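Local coordinates for protein tapirin (Caldicellulosiruptor kristjanssonii, PDB 6N2B) that probably binds cellulose at the surface of a thermophilic bacterium through a calcium-containing beta-helix domain, consistent with a role in cell adhesion, at residues V320-Y325 with G345-K350; K337-T342 with G366-E371; G437-K442 with G535-S540; W447-Y452 with V477-A482. All coordinates share one frame; numbering follows the deposited sequence.

Contact 1: V320-Y325 with G345-K350; sequences VQVKNY and GRTTIK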
loop_
_atom_site.group_PDB
_atom_site.type_symbol
_atom_site.label_atom_id
_atom_site.label_comp_id
_atom_site.label_asym_id
_atom_site.label_seq_id
_atom_site.Cartn_x
_atom_site.Cartn_y
_atom_site.Cartn_z
ATOM N N VAL A 320 10.759 2.589 -15.680
ATOM C CA VAL A 320 9.338 2.896 -15.608
ATOM C C VAL A 320 8.745 2.553 -16.965
ATOM O O VAL A 320 9.086 3.176 -17.970
ATOM C CB VAL A 320 9.085 4.366 -15.251
ATOM C CG1 VAL A 320 7.588 4.630 -15.163
ATOM C CG2 VAL A 320 9.790 4.754 -13.946
ATOM N N GLN A 321 7.889 1.546 -17.005
ATOM C CA GLN A 321 7.148 1.218 -18.207
ATOM C C GLN A 321 5.736 1.759 -18.087
ATOM O O GLN A 321 5.086 1.601 -17.055
ATOM C CB GLN A 321 7.070 -0.283 -18.440
ATOM C CG GLN A 321 8.372 -1.034 -18.434
ATOM C CD GLN A 321 8.140 -2.547 -18.363
ATOM O OE1 GLN A 321 7.673 -3.168 -19.332
ATOM N NE2 GLN A 321 8.442 -3.141 -17.200
ATOM N N VAL A 322 5.261 2.381 -19.152
ATOM C CA VAL A 322 3.886 2.824 -19.263
ATOM C C VAL A 322 3.377 2.216 -20.561
ATOM O O VAL A 322 3.836 2.596 -21.644
ATOM C CB VAL A 322 3.785 4.356 -19.277
ATOM C CG1 VAL A 322 2.338 4.819 -19.370
ATOM C CG2 VAL A 322 4.459 4.931 -18.047
ATOM N N LYS A 323 2.468 1.245 -20.468
ATOM C CA LYS A 323 2.063 0.546 -21.682
ATOM C C LYS A 323 0.625 0.060 -21.574
ATOM O O LYS A 323 -0.031 0.187 -20.534
ATOM C CB LYS A 323 3.003 -0.627 -21.998
ATOM C CG LYS A 323 3.015 -1.725 -20.959
ATOM C CD LYS A 323 4.296 -2.543 -21.006
ATOM C CE LYS A 323 4.075 -3.949 -20.439
ATOM N NZ LYS A 323 5.295 -4.815 -20.526
ATOM N N ASN A 324 0.154 -0.498 -22.691
ATOM C CA ASN A 324 -1.185 -1.073 -22.830
ATOM C C ASN A 324 -2.266 -0.086 -22.397
ATOM O O ASN A 324 -3.170 -0.413 -21.632
ATOM C CB ASN A 324 -1.288 -2.394 -22.074
ATOM C CG ASN A 324 -0.379 -3.453 -22.663
ATOM O OD1 ASN A 324 -0.479 -3.765 -23.851
ATOM N ND2 ASN A 324 0.544 -3.978 -21.857
ATOM N N TYR A 325 -2.164 1.133 -22.923
ATOM C CA TYR A 325 -3.087 2.265 -22.771
ATOM C C TYR A 325 -2.979 2.951 -21.415
ATOM O O TYR A 325 -3.838 3.781 -21.088
ATOM C CB TYR A 325 -4.543 1.873 -23.024
ATOM C CG TYR A 325 -4.770 1.458 -24.448
ATOM C CD1 TYR A 325 -4.608 0.131 -24.834
ATOM C CD2 TYR A 325 -5.110 2.393 -25.425
ATOM C CE1 TYR A 325 -4.792 -0.269 -26.156
ATOM C CE2 TYR A 325 -5.302 2.007 -26.754
ATOM C CZ TYR A 325 -5.140 0.672 -27.112
ATOM O OH TYR A 325 -5.327 0.267 -28.417
ATOM N N GLY A 345 0.646 3.407 -24.559
ATOM C CA GLY A 345 0.771 4.171 -23.340
ATOM C C GLY A 345 0.840 5.666 -23.612
ATOM O O GLY A 345 0.832 6.139 -24.753
ATOM N N ARG A 346 0.899 6.426 -22.516
ATOM C CA ARG A 346 1.094 7.873 -22.569
ATOM C C ARG A 346 1.720 8.353 -21.270
ATOM O O ARG A 346 1.236 8.022 -20.185
ATOM C CB ARG A 346 -0.219 8.627 -22.811
ATOM C CG ARG A 346 -0.025 10.127 -22.699
ATOM C CD ARG A 346 -1.105 10.917 -23.406
ATOM N NE ARG A 346 -2.434 10.676 -22.859
ATOM C CZ ARG A 346 -3.476 11.483 -23.046
ATOM N NH1 ARG A 346 -3.346 12.593 -23.774
ATOM N NH2 ARG A 346 -4.653 11.175 -22.505
ATOM N N THR A 347 2.785 9.136 -21.381
ATOM C CA THR A 347 3.407 9.767 -20.229
ATOM C C THR A 347 3.465 11.258 -20.486
ATOM O O THR A 347 4.064 11.686 -21.477
ATOM C CB THR A 347 4.805 9.227 -19.971
ATOM O OG1 THR A 347 4.737 7.810 -19.804
ATOM C CG2 THR A 347 5.375 9.853 -18.722
ATOM N N THR A 348 2.850 12.036 -19.595
ATOM C CA THR A 348 2.806 13.490 -19.674
ATOM C C THR A 348 3.680 14.095 -18.578
ATOM O O THR A 348 3.482 13.814 -17.392
ATOM C CB THR A 348 1.370 13.999 -19.542
ATOM O OG1 THR A 348 0.570 13.439 -20.587
ATOM C CG2 THR A 348 1.322 15.521 -19.643
ATOM N N ILE A 349 4.635 14.927 -18.973
ATOM C CA ILE A 349 5.339 15.801 -18.042
ATOM C C ILE A 349 4.502 17.067 -17.925
ATOM O O ILE A 349 4.332 17.793 -18.906
ATOM C CB ILE A 349 6.762 16.107 -18.530
ATOM C CG1 ILE A 349 7.397 14.845 -19.122
ATOM C CG2 ILE A 349 7.624 16.688 -17.412
ATOM C CD1 ILE A 349 7.519 13.675 -18.141
ATOM N N LYS A 350 3.945 17.316 -16.747
ATOM C CA LYS A 350 3.056 18.456 -16.581
ATOM C C LYS A 350 3.859 19.737 -16.404
ATOM O O LYS A 350 5.052 19.712 -16.087
ATOM C CB LYS A 350 2.128 18.259 -15.381
ATOM C CG LYS A 350 1.172 17.091 -15.513
ATOM C CD LYS A 350 -0.267 17.531 -15.257
ATOM C CE LYS A 350 -0.897 18.188 -16.470
ATOM N NZ LYS A 350 -2.091 19.039 -16.154
#
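Val-322 lies over the start of the strand 346-349 with its two methyls split between backbone and side chain. Val-322 CG1, anti to the backbone N (chi1 -179°), rests 3.5 Å from Arg-346 O, while Val-322 CG2 comes within 3.4 Å of Thr-347 OG1. The threonine meets the valine at a slant, and its hydroxyl oxygen, beside its own backbone N, is the branch that touches both CB and CG2 of Val-322. Below this pair the two chains approach through backbone alone: Val-322 O sits 3.8 Å from Gly-345 CA, and the CA atoms of Lys-323 and Gly-345 are 4.2 Å apart. Gly-345 fits in here with a bare alpha carbon against the peptide that follows Val-322.

The arrangement belongs to a corner of a parallel beta-helix, where strands of two faces converge: 319-322 lies in one parallel sheet, stacked against strand 338-341 of the next coil, and 346-349 belongs to an adjoining face of that next coil. Val-322 and Thr-347 both point into the interior, where Thr-347 also packs on Leu-339 and Val-341, and Val-322 on Phe-328. After Val-322 the chain turns outward, Asn-324 and Tyr-325 both taking left-handed backbone conformations, and Tyr-325 N passes 4.0 Å from Gly-345 N. On the outer surface Lys-323 NZ donates to Gln-321 OE1 at 3.1 Å. Coil-to-coil stacking continues there, with Asn-324 ND2 bonded to Asn-304 OD1 and the ring of Tyr-325 meeting that of Tyr-306 at nearly parallel planes.

Contact 2: K337-T342 with G366-E371; sequences KKLTVT and GRVFIE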
loop_
_atom_site.group_PDB
_atom_site.type_symbol
_atom_site.label_atom_id
_atom_site.label_comp_id
_atom_site.label_asym_id
_atom_site.label_seq_id
_atom_site.Cartn_x
_atom_site.Cartn_y
_atom_site.Cartn_z
ATOM N N LYS A 337 15.976 5.487 -14.158
ATOM C CA LYS A 337 16.961 4.872 -15.039
ATOM C C LYS A 337 16.470 4.881 -16.481
ATOM O O LYS A 337 17.214 5.228 -17.406
ATOM C CB LYS A 337 17.254 3.436 -14.573
ATOM C CG LYS A 337 18.425 2.705 -15.274
ATOM C CD LYS A 337 19.766 3.346 -14.901
ATOM C CE LYS A 337 20.938 2.398 -15.109
ATOM N NZ LYS A 337 22.191 3.141 -15.450
ATOM N N LYS A 338 15.216 4.507 -16.688
ATOM C CA LYS A 338 14.653 4.399 -18.020
ATOM C C LYS A 338 13.159 4.692 -17.939
ATOM O O LYS A 338 12.493 4.358 -16.955
ATOM C CB LYS A 338 14.910 3.008 -18.629
ATOM C CG LYS A 338 14.802 2.973 -20.149
ATOM C CD LYS A 338 15.016 1.592 -20.747
ATOM C CE LYS A 338 14.930 1.669 -22.286
ATOM N NZ LYS A 338 15.050 0.374 -23.024
ATOM N N LEU A 339 12.647 5.363 -18.963
ATOM C CA LEU A 339 11.215 5.489 -19.172
ATOM C C LEU A 339 10.936 4.887 -20.531
ATOM O O LEU A 339 11.569 5.277 -21.514
ATOM C CB LEU A 339 10.758 6.945 -19.124
ATOM C CG LEU A 339 9.322 7.153 -19.616
ATOM C CD1 LEU A 339 8.305 6.501 -18.665
ATOM C CD2 LEU A 339 9.008 8.628 -19.831
ATOM N N THR A 340 10.046 3.907 -20.587
ATOM C CA THR A 340 9.654 3.347 -21.871
ATOM C C THR A 340 8.140 3.401 -21.973
ATOM O O THR A 340 7.434 2.959 -21.067
ATOM C CB THR A 340 10.194 1.909 -22.089
ATOM O OG1 THR A 340 9.298 0.935 -21.549
ATOM C CG2 THR A 340 11.535 1.742 -21.445
ATOM N N VAL A 341 7.649 3.981 -23.057
ATOM C CA VAL A 341 6.228 4.028 -23.361
ATOM C C VAL A 341 6.008 3.188 -24.613
ATOM O O VAL A 341 6.663 3.408 -25.637
ATOM C CB VAL A 341 5.744 5.475 -23.542
ATOM C CG1 VAL A 341 4.225 5.538 -23.614
ATOM C CG2 VAL A 341 6.251 6.319 -22.399
ATOM N N THR A 342 5.119 2.204 -24.525
ATOM C CA THR A 342 4.869 1.273 -25.616
ATOM C C THR A 342 3.383 0.974 -25.654
ATOM O O THR A 342 2.641 1.297 -24.726
ATOM C CB THR A 342 5.637 -0.048 -25.433
ATOM O OG1 THR A 342 6.896 0.207 -24.807
ATOM C CG2 THR A 342 5.876 -0.761 -26.771
ATOM N N GLY A 366 3.310 4.423 -28.457
ATOM C CA GLY A 366 3.499 5.194 -27.246
ATOM C C GLY A 366 3.586 6.676 -27.558
ATOM O O GLY A 366 4.000 7.083 -28.647
ATOM N N ARG A 367 3.167 7.494 -26.597
ATOM C CA ARG A 367 3.214 8.941 -26.731
ATOM C C ARG A 367 3.823 9.538 -25.475
ATOM O O ARG A 367 3.503 9.114 -24.365
ATOM C CB ARG A 367 1.812 9.522 -26.971
ATOM C CG ARG A 367 1.061 8.847 -28.111
ATOM C CD ARG A 367 0.042 9.773 -28.777
ATOM N NE ARG A 367 -0.875 10.426 -27.834
ATOM C CZ ARG A 367 -1.767 9.794 -27.064
ATOM N NH1 ARG A 367 -1.879 8.466 -27.089
ATOM N NH2 ARG A 367 -2.555 10.494 -26.256
ATOM N N VAL A 368 4.716 10.507 -25.645
ATOM C CA VAL A 368 5.180 11.334 -24.536
ATOM C C VAL A 368 4.789 12.765 -24.847
ATOM O O VAL A 368 5.157 13.295 -25.901
ATOM C CB VAL A 368 6.693 11.236 -24.311
ATOM C CG1 VAL A 368 7.179 12.459 -23.517
ATOM C CG2 VAL A 368 7.051 9.953 -23.614
ATOM N N PHE A 369 4.057 13.393 -23.941
ATOM C CA PHE A 369 3.661 14.781 -24.086
ATOM C C PHE A 369 4.398 15.615 -23.048
ATOM O O PHE A 369 4.348 15.310 -21.858
ATOM C CB PHE A 369 2.150 14.912 -23.927
ATOM C CG PHE A 369 1.603 16.240 -24.332
ATOM C CD1 PHE A 369 1.546 17.292 -23.421
ATOM C CD2 PHE A 369 1.111 16.436 -25.614
ATOM C CE1 PHE A 369 1.018 18.534 -23.790
ATOM C CE2 PHE A 369 0.585 17.672 -25.996
ATOM C CZ PHE A 369 0.536 18.720 -25.083
ATOM N N ILE A 370 5.091 16.652 -23.497
ATOM C CA ILE A 370 5.770 17.585 -22.608
ATOM C C ILE A 370 4.991 18.895 -22.612
ATOM O O ILE A 370 4.868 19.560 -23.650
ATOM C CB ILE A 370 7.229 17.790 -23.026
ATOM C CG1 ILE A 370 7.857 16.422 -23.260
ATOM C CG2 ILE A 370 7.989 18.575 -21.965
ATOM C CD1 ILE A 370 9.098 16.465 -24.041
ATOM N N GLU A 371 4.453 19.261 -21.457
ATOM C CA GLU A 371 3.613 20.440 -21.438
ATOM C C GLU A 371 4.473 21.694 -21.436
ATOM O O GLU A 371 5.691 21.652 -21.219
ATOM C CB GLU A 371 2.670 20.421 -20.236
ATOM C CG GLU A 371 1.414 19.601 -20.496
ATOM C CD GLU A 371 0.490 19.524 -19.292
ATOM O OE1 GLU A 371 0.836 20.103 -18.231
ATOM O OE2 GLU A 371 -0.582 18.879 -19.418
#
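Val-341 and Val-368 cross obliquely, CG2 to CG2 at 3.9 Å, each using the methyl that stands anti to its own carbonyl carbon. The other methyl of Val-341, CG1, is anti to the backbone N (chi1 -170°) and is thereby turned onto the chain rather than onto a side chain: Val-341 CG1 lies 3.7 Å from Gly-366 CA and equally far from Arg-367 N. One valine thus spans the approach, a methyl on the glycine peptide and a methyl on Val-368 across the gap. Leu-339, two residues earlier on the same side of its strand, adds a looser touch from CD2 to Val-368 CG2 at 4.5 Å.

The strands themselves are not paired. Strands 338-341 and 367-370 sit on different faces of the beta-helix, and their directions make an angle of 117° with 8.0 Å between the short axes at closest approach. Interior side chains bridge this separation: Val-341 and Leu-339 also rest on Thr-347 of their own coil, and Val-368 on Ile-388 of the coil after its own.

No hydrogen bond joins the two segments. The contact therefore rests on van der Waals packing of methyls on one another and on the backbone at Gly-366, and the directional bonding of strand 338-341 goes instead to its sheet neighbours, through backbone bonds to Val-320, Gln-359 and Glu-361.

Contact 3: G437-K442 with G535-S540; sequences GSVYDK and GSTIES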
loop_
_atom_site.group_PDB
_atom_site.type_symbol
_atom_site.label_atom_id
_atom_site.label_comp_id
_atom_site.label_asym_id
_atom_site.label_seq_id
_atom_site.Cartn_x
_atom_site.Cartn_y
_atom_site.Cartn_z
ATOM N N GLY A 437 -6.332 -14.615 22.491
ATOM C CA GLY A 437 -6.267 -13.798 23.679
ATOM C C GLY A 437 -6.668 -12.378 23.332
ATOM O O GLY A 437 -6.688 -11.985 22.170
ATOM N N SER A 438 -6.991 -11.606 24.357
ATOM C CA SER A 438 -7.289 -10.210 24.100
ATOM C C SER A 438 -7.026 -9.376 25.343
ATOM O O SER A 438 -6.958 -9.886 26.462
ATOM C CB SER A 438 -8.738 -10.023 23.627
ATOM O OG SER A 438 -9.652 -10.558 24.565
ATOM N N VAL A 439 -6.863 -8.078 25.102
ATOM C CA VAL A 439 -6.880 -7.020 26.103
ATOM C C VAL A 439 -7.852 -5.953 25.617
ATOM O O VAL A 439 -7.874 -5.637 24.421
ATOM C CB VAL A 439 -5.473 -6.424 26.293
ATOM C CG1 VAL A 439 -5.525 -5.110 27.081
ATOM C CG2 VAL A 439 -4.562 -7.453 26.933
ATOM N N TYR A 440 -8.658 -5.398 26.525
ATOM C CA TYR A 440 -9.661 -4.415 26.133
ATOM C C TYR A 440 -9.583 -3.174 27.007
ATOM O O TYR A 440 -8.908 -3.149 28.034
ATOM C CB TYR A 440 -11.076 -5.001 26.178
ATOM C CG TYR A 440 -11.620 -5.319 27.556
ATOM C CD1 TYR A 440 -11.359 -6.546 28.168
ATOM C CD2 TYR A 440 -12.432 -4.407 28.228
ATOM C CE1 TYR A 440 -11.866 -6.844 29.415
ATOM C CE2 TYR A 440 -12.955 -4.701 29.473
ATOM C CZ TYR A 440 -12.668 -5.922 30.065
ATOM O OH TYR A 440 -13.188 -6.208 31.315
ATOM N N ASP A 441 -10.291 -2.128 26.574
ATOM C CA ASP A 441 -10.309 -0.822 27.237
ATOM C C ASP A 441 -11.716 -0.252 27.111
ATOM O O ASP A 441 -12.126 0.151 26.017
ATOM C CB ASP A 441 -9.278 0.120 26.619
ATOM C CG ASP A 441 -9.266 1.517 27.252
ATOM O OD1 ASP A 441 -10.123 1.838 28.119
ATOM O OD2 ASP A 441 -8.372 2.307 26.857
ATOM N N LYS A 442 -12.457 -0.218 28.219
ATOM C CA LYS A 442 -13.784 0.382 28.213
ATOM C C LYS A 442 -13.762 1.845 28.621
ATOM O O LYS A 442 -14.809 2.494 28.581
ATOM C CB LYS A 442 -14.741 -0.391 29.121
ATOM C CG LYS A 442 -15.223 -1.698 28.540
ATOM C CD LYS A 442 -16.360 -2.320 29.353
ATOM C CE LYS A 442 -16.966 -3.543 28.642
ATOM N NZ LYS A 442 -18.163 -4.117 29.308
ATOM N N GLY A 535 -5.689 3.749 21.481
ATOM C CA GLY A 535 -5.412 4.340 22.776
ATOM C C GLY A 535 -4.287 3.614 23.510
ATOM O O GLY A 535 -3.746 2.598 23.064
ATOM N N SER A 536 -3.941 4.147 24.681
ATOM C CA SER A 536 -2.671 3.756 25.289
ATOM C C SER A 536 -2.736 2.355 25.903
ATOM O O SER A 536 -1.758 1.600 25.832
ATOM C CB SER A 536 -2.245 4.806 26.312
ATOM O OG SER A 536 -3.359 5.292 27.012
ATOM N N THR A 537 -3.871 1.994 26.508
ATOM C CA THR A 537 -4.064 0.633 26.993
ATOM C C THR A 537 -3.790 -0.369 25.891
ATOM O O THR A 537 -3.116 -1.382 26.113
ATOM C CB THR A 537 -5.492 0.455 27.513
ATOM O OG1 THR A 537 -5.774 1.454 28.492
ATOM C CG2 THR A 537 -5.686 -0.896 28.121
ATOM N N ILE A 538 -4.298 -0.097 24.689
ATOM C CA ILE A 538 -4.097 -1.019 23.584
ATOM C C ILE A 538 -2.654 -0.962 23.095
ATOM O O ILE A 538 -2.050 -2.001 22.813
ATOM C CB ILE A 538 -5.117 -0.730 22.469
ATOM C CG1 ILE A 538 -6.534 -0.949 22.999
ATOM C CG2 ILE A 538 -4.889 -1.614 21.266
ATOM C CD1 ILE A 538 -6.800 -2.365 23.441
ATOM N N GLU A 539 -2.066 0.236 23.014
ATOM C CA GLU A 539 -0.661 0.328 22.620
ATOM C C GLU A 539 0.233 -0.393 23.617
ATOM O O GLU A 539 1.141 -1.142 23.232
ATOM C CB GLU A 539 -0.217 1.781 22.503
ATOM C CG GLU A 539 -0.701 2.523 21.295
ATOM C CD GLU A 539 -0.017 3.897 21.133
ATOM O OE1 GLU A 539 0.979 4.161 21.866
ATOM O OE2 GLU A 539 -0.481 4.701 20.273
ATOM N N SER A 540 0.001 -0.157 24.912
ATOM C CA SER A 540 0.781 -0.830 25.945
ATOM C C SER A 540 0.676 -2.343 25.807
ATOM O O SER A 540 1.675 -3.056 25.949
ATOM C CB SER A 540 0.320 -0.373 27.332
ATOM O OG SER A 540 1.087 -0.987 28.360
HETATM O O HOH W 1 -6.870 2.109 24.286
HETATM O O HOH W 2 -5.980 3.729 27.441
#
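Asp-441, at the end of the strand 436-441, meets Thr-537 in the first turn of helix 536-546. Here a helix N-terminus packs on the antiparallel strand pair 436-441/448-453 beside the beta-helix, and its first-turn N-H groups reach the carboxylate through water. Strand and helix run nearly antiparallel, at 159°. Asp-441 OD2 lies 3.2 Å from Thr-537 OG1, and the CB atoms of the two residues pack beneath that polar pair. Farther along, the threonine methyl CG2 reaches towards Val-439 CG1, and Ile-538 sends CD1 to within 3.6 Å of Val-439 O.

Two waters donate to Asp-441 OD2. Water 2 lies 2.8 Å from Asp-441 OD2 and accepts from Thr-537 N at 2.9 Å, with Ser-536 OG as a further partner. Water 1 is 3.0 Å from Asp-441 OD2. It is also weakly bonded to Ile-538 N. The helix end would be expected to favour the negative charge of the carboxylate.

The aspartate is placed by its own chain. CG is anti to the backbone N (chi1 179°), and OD1 accepts from Ser-443 N, an Asx turn, and from Ala-444 N. Around the contact, Ile-538 also packs on Glu-448 and Val-450 in the adjacent strand. At the N-cap position of the helix, Gly-535 donates its backbone N to the carboxylate oxygen OE1 of Glu-448.

Contact 4: W447-Y452 with V477-A482; sequences WEIVVY and VRLYLA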
loop_
_atom_site.group_PDB
_atom_site.type_symbol
_atom_site.label_atom_id
_atom_site.label_comp_id
_atom_site.label_asym_id
_atom_site.label_seq_id
_atom_site.Cartn_x
_atom_site.Cartn_y
_atom_site.Cartn_z
ATOM N N TRP A 447 -15.464 1.556 22.751
ATOM C CA TRP A 447 -14.608 0.570 23.393
ATOM C C TRP A 447 -13.568 0.054 22.409
ATOM O O TRP A 447 -13.829 -0.088 21.210
ATOM C CB TRP A 447 -15.433 -0.605 23.908
ATOM C CG TRP A 447 -16.404 -0.271 24.979
ATOM C CD1 TRP A 447 -16.449 0.874 25.742
ATOM C CD2 TRP A 447 -17.481 -1.094 25.425
ATOM N NE1 TRP A 447 -17.499 0.804 26.633
ATOM C CE2 TRP A 447 -18.148 -0.390 26.458
ATOM C CE3 TRP A 447 -17.949 -2.362 25.053
ATOM C CZ2 TRP A 447 -19.252 -0.912 27.114
ATOM C CZ3 TRP A 447 -19.046 -2.877 25.704
ATOM C CH2 TRP A 447 -19.689 -2.153 26.725
ATOM N N GLU A 448 -12.384 -0.244 22.930
ATOM C CA GLU A 448 -11.278 -0.731 22.126
ATOM C C GLU A 448 -10.860 -2.100 22.642
ATOM O O GLU A 448 -10.798 -2.329 23.854
ATOM C CB GLU A 448 -10.097 0.249 22.169
ATOM C CG GLU A 448 -10.438 1.676 21.754
ATOM C CD GLU A 448 -9.195 2.571 21.628
ATOM O OE1 GLU A 448 -8.050 2.050 21.749
ATOM O OE2 GLU A 448 -9.366 3.804 21.410
ATOM N N ILE A 449 -10.611 -3.027 21.731
ATOM C CA ILE A 449 -10.124 -4.344 22.110
ATOM C C ILE A 449 -9.121 -4.758 21.059
ATOM O O ILE A 449 -9.318 -4.502 19.869
ATOM C CB ILE A 449 -11.254 -5.395 22.248
ATOM C CG1 ILE A 449 -10.668 -6.794 22.484
ATOM C CG2 ILE A 449 -12.172 -5.416 21.051
ATOM C CD1 ILE A 449 -11.645 -7.774 23.150
ATOM N N VAL A 450 -8.015 -5.341 21.501
ATOM C CA VAL A 450 -7.058 -5.967 20.600
ATOM C C VAL A 450 -7.181 -7.473 20.777
ATOM O O VAL A 450 -7.263 -7.968 21.909
ATOM C CB VAL A 450 -5.621 -5.492 20.862
ATOM C CG1 VAL A 450 -5.293 -5.587 22.342
ATOM C CG2 VAL A 450 -4.664 -6.311 20.037
ATOM N N VAL A 451 -7.233 -8.194 19.662
ATOM C CA VAL A 451 -7.397 -9.640 19.671
ATOM C C VAL A 451 -6.111 -10.276 19.147
ATOM O O VAL A 451 -5.670 -9.979 18.032
ATOM C CB VAL A 451 -8.630 -10.051 18.855
ATOM C CG1 VAL A 451 -8.718 -11.570 18.715
ATOM C CG2 VAL A 451 -9.886 -9.483 19.539
ATOM N N TYR A 452 -5.499 -11.139 19.953
ATOM C CA TYR A 452 -4.288 -11.848 19.562
ATOM C C TYR A 452 -4.640 -13.269 19.144
ATOM O O TYR A 452 -5.355 -13.970 19.863
ATOM C CB TYR A 452 -3.273 -11.882 20.698
ATOM C CG TYR A 452 -2.807 -10.517 21.131
ATOM C CD1 TYR A 452 -1.767 -9.877 20.473
ATOM C CD2 TYR A 452 -3.414 -9.857 22.209
ATOM C CE1 TYR A 452 -1.334 -8.620 20.878
ATOM C CE2 TYR A 452 -2.986 -8.594 22.618
ATOM C CZ TYR A 452 -1.943 -7.988 21.949
ATOM O OH TYR A 452 -1.506 -6.746 22.339
ATOM N N VAL A 477 -17.387 -1.061 17.966
ATOM C CA VAL A 477 -16.157 -1.378 18.694
ATOM C C VAL A 477 -14.940 -1.184 17.794
ATOM O O VAL A 477 -14.950 -1.534 16.610
ATOM C CB VAL A 477 -16.201 -2.797 19.300
ATOM C CG1 VAL A 477 -16.265 -3.873 18.234
ATOM C CG2 VAL A 477 -14.990 -3.016 20.182
ATOM N N ARG A 478 -13.906 -0.556 18.342
ATOM C CA ARG A 478 -12.632 -0.410 17.654
ATOM C C ARG A 478 -11.853 -1.705 17.821
ATOM O O ARG A 478 -11.603 -2.146 18.952
ATOM C CB ARG A 478 -11.846 0.771 18.216
ATOM C CG ARG A 478 -12.540 2.104 18.056
ATOM C CD ARG A 478 -12.210 2.672 16.699
ATOM N NE ARG A 478 -13.180 3.670 16.263
ATOM C CZ ARG A 478 -13.123 4.954 16.588
ATOM N NH1 ARG A 478 -12.146 5.409 17.358
ATOM N NH2 ARG A 478 -14.058 5.774 16.148
ATOM N N LEU A 479 -11.464 -2.301 16.697
ATOM C CA LEU A 479 -10.868 -3.627 16.661
ATOM C C LEU A 479 -9.426 -3.548 16.169
ATOM O O LEU A 479 -9.157 -2.994 15.098
ATOM C CB LEU A 479 -11.689 -4.528 15.749
ATOM C CG LEU A 479 -12.114 -5.916 16.178
ATOM C CD1 LEU A 479 -12.376 -6.735 14.925
ATOM C CD2 LEU A 479 -11.055 -6.553 17.048
ATOM N N TYR A 480 -8.508 -4.099 16.948
ATOM C CA TYR A 480 -7.102 -4.221 16.576
ATOM C C TYR A 480 -6.774 -5.713 16.529
ATOM O O TYR A 480 -6.773 -6.389 17.566
ATOM C CB TYR A 480 -6.215 -3.467 17.568
ATOM C CG TYR A 480 -6.594 -2.034 17.603
ATOM C CD1 TYR A 480 -7.659 -1.602 18.382
ATOM C CD2 TYR A 480 -5.932 -1.100 16.792
ATOM C CE1 TYR A 480 -8.044 -0.276 18.376
ATOM C CE2 TYR A 480 -6.306 0.223 16.783
ATOM C CZ TYR A 480 -7.361 0.631 17.572
ATOM O OH TYR A 480 -7.739 1.952 17.565
ATOM N N LEU A 481 -6.555 -6.236 15.326
ATOM C CA LEU A 481 -6.305 -7.655 15.132
ATOM C C LEU A 481 -4.811 -7.863 14.986
ATOM O O LEU A 481 -4.180 -7.226 14.134
ATOM C CB LEU A 481 -7.022 -8.190 13.886
ATOM C CG LEU A 481 -8.495 -7.848 13.639
ATOM C CD1 LEU A 481 -8.961 -8.288 12.256
ATOM C CD2 LEU A 481 -9.360 -8.477 14.704
ATOM N N ALA A 482 -4.253 -8.766 15.791
ATOM C CA ALA A 482 -2.843 -9.124 15.686
ATOM C C ALA A 482 -2.732 -10.637 15.550
ATOM O O ALA A 482 -3.142 -11.378 16.450
ATOM C CB ALA A 482 -2.045 -8.599 16.884
HETATM O O HOH W 3 -9.521 4.081 18.397
#
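Water 3, lying between Glu-448 and Arg-478, is gripped by three side chains: it donates to Glu-448 OE2 at 3.0 Å and to Tyr-480 OH at 2.9 Å, and accepts from Arg-478 NH1 in the plane of the guanidinium. The opposite charges do not meet directly, Glu-448 OE2 and Arg-478 NH1 being 5.2 Å apart. Outside partners hold the other polar ends: Gly-535 N, at the start of helix 536-546, bonds to Glu-448 OE1, and Lys-532 O to Tyr-480 OH.

Beneath this group the parallel strands 448-453 and 478-483, linked through helix 459-470, belong to the calcium-site end of the beta-helix domain. Five alternating backbone hydrogen bonds join them, the shortest from Val-451 N to Tyr-480 O, 2.8 Å. Tyr-480 turns the edge of its ring to Ile-449 O, 3.7 Å from Tyr-480 CD1, while its side chain crosses that of Val-450 at about a right angle, CB to CB 3.9 Å.

On the other face Ile-449 CG2 meets Val-477 CG2 at 3.8 Å, and Val-451 CG2 meets Leu-479 CD2 at 4.0 Å. Helix 459-470 covers this side through Leu-462, whereas helix 536-546 packs against Glu-448, Val-450 and Tyr-452. On one face these two strands thus contribute only apolar side chains; on the other, water bridges the charges, which would ease the burial of the Glu-448 carboxylate.

How the contacts relate
Contacts 1 and 2 are successive steps of the same beta-helix, their centres 5 Å apart: strand 319-322 bonds to 338-341 in one sheet, and 346-349 neighbours 367-370 on another face, so the two contacts interlock along the chain. Contacts 3 and 4 form a second cluster with centres 8 Å apart, tied by the antiparallel pairing of 436-441 with 448-453; contact 4 is nested inside the loop that contact 3 closes. This cluster borders the calcium site, about 8 Å from the ion to the side chain of Val-451 and about 10 Å to that of Val-439. Contacts 1 and 2 lie on the opposite side of the chain's centre, 47 and 51 Å from contact 3 between centres.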